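Local coordinates for PbICP-C (Plasmodium berghei, PDB 3PNR), which probably inhibits papain-like cysteine proteases, as the C-terminal inhibitor domain of a falstatin-family protein of a rodent malaria parasite, at residues G52-A63 and G144-G155. Numbering follows the deposited sequence.
Sequences GEILCIDLEGNA and GGPDRMRSVIKG. With CD (cadmium ion), chain G.
The guanidinium of Arg150 carries Asp58 OD1 over the centre of one face and has Cys56 SG at its edge, in plane. The pair sits on two neighbouring antiparallel strands, 54-62 and 146-155, in one sheet of a two-sheet immunoglobulin-like beta-sandwich, consistent with the falstatin family. The carboxylate stands nearly upright on this face, the two planes 81° apart. Asp58 OD1 lies 3.1 Å from Arg150 NH2, a salt bridge of charges alone, since no N-H points at the oxygen. CG of Arg150 is anti to the backbone N (chi1 -179°), and a bend at chi3 (-70°) turns one guanidinium face to Asp58 OD1.

Strand 29-33 flanks strand 54-62, and strand 100-107 flanks strand 146-155. Paired N-H and C=O groups join Leu55 to Ile153, Ile57 to Ser151 and Leu59 to Met149, in both directions each time. Leu59 N to Met149 O is 2.7 Å.

The opposite face of the sheet turns toward the second sheet. Here Ile153 CD1 packs on Ile57 CG1 at 3.5 Å. Leu55 CD2 lies 3.9 Å from Ile153 CD1. Ser151 is buried, and its OG is hydrogen-bonded to Thr103 O and Tyr165 OH.

Toward the start of strand 146-155, Met149 SD binds a cadmium ion shared with an acidic side chain of another chain. Two waters also bind the metal. Met149 SD lies 2.7 Å from the cadmium ion.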
loop_
_atom_site.group_PDB
_atom_site.type_symbol
_atom_site.label_atom_id
_atom_site.label_comp_id
_atom_site.label_asym_id
_atom_site.label_seq_id
_atom_site.Cartn_x
_atom_site.Cartn_y
_atom_site.Cartn_z
ATOM N N GLY B 52 16.954 -13.505 32.345
ATOM C CA GLY B 52 17.026 -12.066 32.535
ATOM C C GLY B 52 17.538 -11.306 31.323
ATOM O O GLY B 52 17.170 -10.149 31.108
ATOM N N GLU B 53 18.392 -11.955 30.535
ATOM C CA GLU B 53 18.954 -11.359 29.323
ATOM C C GLU B 53 17.850 -10.974 28.334
ATOM O O GLU B 53 16.910 -11.741 28.111
ATOM C CB GLU B 53 19.942 -12.330 28.670
ATOM C CG GLU B 53 20.747 -11.745 27.517
ATOM C CD GLU B 53 21.677 -12.766 26.881
ATOM O OE1 GLU B 53 21.462 -13.980 27.089
ATOM O OE2 GLU B 53 22.625 -12.356 26.175
ATOM N N ILE B 54 17.963 -9.783 27.749
ATOM C CA ILE B 54 16.941 -9.279 26.829
ATOM C C ILE B 54 17.311 -9.451 25.353
ATOM O O ILE B 54 18.403 -9.073 24.923
ATOM C CB ILE B 54 16.587 -7.805 27.115
ATOM C CG1 ILE B 54 15.330 -7.733 27.991
ATOM C CG2 ILE B 54 16.365 -7.051 25.817
ATOM C CD1 ILE B 54 14.913 -6.323 28.380
ATOM N N LEU B 55 16.381 -10.021 24.587
ATOM C CA LEU B 55 16.615 -10.351 23.183
ATOM C C LEU B 55 15.801 -9.472 22.230
ATOM O O LEU B 55 14.573 -9.383 22.342
ATOM C CB LEU B 55 16.312 -11.827 22.933
ATOM C CG LEU B 55 16.310 -12.320 21.484
ATOM C CD1 LEU B 55 17.657 -12.067 20.812
ATOM C CD2 LEU B 55 15.931 -13.799 21.429
ATOM N N CYS B 56 16.497 -8.827 21.295
ATOM C CA CYS B 56 15.866 -7.919 20.338
ATOM C C CYS B 56 15.627 -8.613 19.000
ATOM O O CYS B 56 16.574 -9.023 18.323
ATOM C CB CYS B 56 16.729 -6.669 20.116
ATOM S SG CYS B 56 17.151 -5.713 21.606
ATOM N N ILE B 57 14.358 -8.751 18.626
ATOM C CA ILE B 57 14.013 -9.273 17.309
ATOM C C ILE B 57 13.705 -8.123 16.348
ATOM O O ILE B 57 12.748 -7.365 16.546
ATOM C CB ILE B 57 12.826 -10.250 17.372
ATOM C CG1 ILE B 57 13.094 -11.345 18.405
ATOM C CG2 ILE B 57 12.594 -10.884 16.017
ATOM C CD1 ILE B 57 14.114 -12.381 17.961
ATOM N N ASP B 58 14.545 -7.984 15.325
ATOM C CA ASP B 58 14.369 -6.956 14.301
ATOM C C ASP B 58 13.690 -7.553 13.066
ATOM O O ASP B 58 14.279 -8.368 12.341
ATOM C CB ASP B 58 15.713 -6.338 13.913
ATOM C CG ASP B 58 16.216 -5.336 14.939
ATOM O OD1 ASP B 58 15.606 -5.226 16.026
ATOM O OD2 ASP B 58 17.224 -4.655 14.647
ATOM N N LEU B 59 12.450 -7.132 12.837
ATOM C CA LEU B 59 11.618 -7.685 11.778
ATOM C C LEU B 59 11.565 -6.778 10.548
ATOM O O LEU B 59 11.176 -5.607 10.631
ATOM C CB LEU B 59 10.214 -7.935 12.317
ATOM C CG LEU B 59 10.146 -8.931 13.471
ATOM C CD1 LEU B 59 8.935 -8.667 14.360
ATOM C CD2 LEU B 59 10.139 -10.348 12.924
ATOM N N GLU B 60 11.953 -7.335 9.408
ATOM C CA GLU B 60 12.065 -6.564 8.174
ATOM C C GLU B 60 10.917 -6.832 7.202
ATOM O O GLU B 60 10.416 -7.955 7.098
ATOM C CB GLU B 60 13.403 -6.857 7.491
ATOM C CG GLU B 60 13.788 -5.835 6.442
ATOM C CD GLU B 60 14.000 -4.457 7.036
ATOM O OE1 GLU B 60 14.481 -4.374 8.189
ATOM O OE2 GLU B 60 13.688 -3.461 6.350
ATOM N N GLY B 61 10.505 -5.792 6.488
ATOM C CA GLY B 61 9.455 -5.922 5.497
ATOM C C GLY B 61 9.426 -4.773 4.506
ATOM O O GLY B 61 10.359 -3.968 4.421
ATOM N N ASN B 62 8.344 -4.701 3.743
ATOM C CA ASN B 62 8.164 -3.623 2.794
ATOM C C ASN B 62 6.927 -2.805 3.123
ATOM O O ASN B 62 5.840 -3.346 3.333
ATOM C CB ASN B 62 8.111 -4.162 1.359
ATOM C CG ASN B 62 9.494 -4.274 0.720
ATOM O OD1 ASN B 62 9.944 -5.373 0.379
ATOM N ND2 ASN B 62 10.179 -3.134 0.560
ATOM N N ALA B 63 7.105 -1.493 3.186
ATOM C CA ALA B 63 5.999 -0.583 3.441
ATOM C C ALA B 63 4.982 -0.610 2.300
ATOM O O ALA B 63 5.353 -0.722 1.122
ATOM C CB ALA B 63 6.522 0.848 3.674
ATOM N N GLY B 144 7.255 2.673 -0.547
ATOM C CA GLY B 144 7.346 1.227 -0.613
ATOM C C GLY B 144 8.710 0.688 -0.255
ATOM O O GLY B 144 9.076 -0.417 -0.665
ATOM N N GLY B 145 9.458 1.471 0.520
ATOM C CA GLY B 145 10.784 1.081 0.967
ATOM C C GLY B 145 10.755 0.182 2.193
ATOM O O GLY B 145 9.702 -0.021 2.800
ATOM N N PRO B 146 11.917 -0.386 2.546
ATOM C CA PRO B 146 12.124 -1.209 3.741
ATOM C C PRO B 146 11.425 -0.673 4.982
ATOM O O PRO B 146 11.552 0.501 5.310
ATOM C CB PRO B 146 13.637 -1.166 3.906
ATOM C CG PRO B 146 14.130 -1.182 2.479
ATOM C CD PRO B 146 13.098 -0.414 1.664
ATOM N N ASP B 147 10.704 -1.564 5.656
ATOM C CA ASP B 147 9.846 -1.240 6.790
ATOM C C ASP B 147 10.337 -2.018 8.027
ATOM O O ASP B 147 10.237 -3.248 8.077
ATOM C CB ASP B 147 8.394 -1.601 6.419
ATOM C CG ASP B 147 7.451 -1.708 7.625
ATOM O OD1 ASP B 147 7.875 -1.481 8.779
ATOM O OD2 ASP B 147 6.258 -2.029 7.405
ATOM N N ARG B 148 10.881 -1.298 9.012
ATOM C CA ARG B 148 11.425 -1.920 10.222
ATOM C C ARG B 148 10.415 -2.023 11.369
ATOM O O ARG B 148 9.755 -1.044 11.719
ATOM C CB ARG B 148 12.660 -1.160 10.707
ATOM C CG ARG B 148 13.937 -1.490 9.951
ATOM C CD ARG B 148 15.148 -0.836 10.606
ATOM N NE ARG B 148 16.386 -1.102 9.873
ATOM C CZ ARG B 148 17.547 -0.500 10.120
ATOM N NH1 ARG B 148 17.634 0.410 11.084
ATOM N NH2 ARG B 148 18.620 -0.805 9.401
ATOM N N MET B 149 10.303 -3.211 11.959
ATOM C CA MET B 149 9.488 -3.384 13.161
ATOM C C MET B 149 10.221 -4.232 14.208
ATOM O O MET B 149 10.994 -5.122 13.858
ATOM C CB MET B 149 8.101 -3.953 12.816
ATOM C CG MET B 149 7.086 -2.867 12.457
ATOM S SD MET B 149 5.368 -3.397 12.528
ATOM C CE MET B 149 4.613 -1.950 13.265
ATOM N N ARG B 150 9.987 -3.951 15.488
ATOM C CA ARG B 150 10.772 -4.582 16.559
ATOM C C ARG B 150 9.952 -5.322 17.618
ATOM O O ARG B 150 8.977 -4.786 18.146
ATOM C CB ARG B 150 11.658 -3.539 17.248
ATOM C CG ARG B 150 12.527 -4.108 18.363
ATOM C CD ARG B 150 13.431 -3.043 18.967
ATOM N NE ARG B 150 14.496 -2.624 18.059
ATOM C CZ ARG B 150 15.748 -3.062 18.130
ATOM N NH1 ARG B 150 16.091 -3.930 19.067
ATOM N NH2 ARG B 150 16.658 -2.631 17.266
ATOM N N SER B 151 10.364 -6.552 17.933
ATOM C CA SER B 151 9.788 -7.292 19.065
ATOM C C SER B 151 10.814 -7.558 20.179
ATOM O O SER B 151 12.019 -7.678 19.927
ATOM C CB SER B 151 9.134 -8.605 18.613
ATOM O OG SER B 151 8.394 -9.214 19.668
ATOM N N VAL B 152 10.317 -7.657 21.411
ATOM C CA VAL B 152 11.163 -7.788 22.592
ATOM C C VAL B 152 10.959 -9.115 23.326
ATOM O O VAL B 152 9.835 -9.454 23.720
ATOM C CB VAL B 152 10.892 -6.636 23.574
ATOM C CG1 VAL B 152 11.770 -6.770 24.804
ATOM C CG2 VAL B 152 11.118 -5.304 22.884
ATOM N N ILE B 153 12.047 -9.860 23.516
ATOM C CA ILE B 153 11.978 -11.140 24.224
ATOM C C ILE B 153 12.779 -11.134 25.530
ATOM O O ILE B 153 13.963 -10.795 25.542
ATOM C CB ILE B 153 12.458 -12.312 23.338
ATOM C CG1 ILE B 153 11.587 -12.427 22.083
ATOM C CG2 ILE B 153 12.436 -13.620 24.126
ATOM C CD1 ILE B 153 12.114 -13.408 21.051
ATOM N N LYS B 154 12.125 -11.520 26.624
ATOM C CA LYS B 154 12.776 -11.561 27.937
ATOM C C LYS B 154 12.422 -12.821 28.730
ATOM O O LYS B 154 11.248 -13.090 29.008
ATOM C CB LYS B 154 12.429 -10.308 28.746
ATOM C CG LYS B 154 12.916 -10.327 30.184
ATOM C CD LYS B 154 12.544 -9.030 30.887
ATOM C CE LYS B 154 12.495 -9.200 32.396
ATOM N NZ LYS B 154 11.968 -7.975 33.061
ATOM N N GLY B 155 13.450 -13.586 29.089
ATOM C CA GLY B 155 13.278 -14.798 29.870
ATOM C C GLY B 155 13.199 -14.524 31.362
ATOM O O GLY B 155 13.833 -13.598 31.872
HETATM CD CD CD G . 4.392 -2.220 10.322
HETATM O O HOH W 1 4.081 0.304 10.934
HETATM O O HOH W 2 4.666 -4.751 9.744
#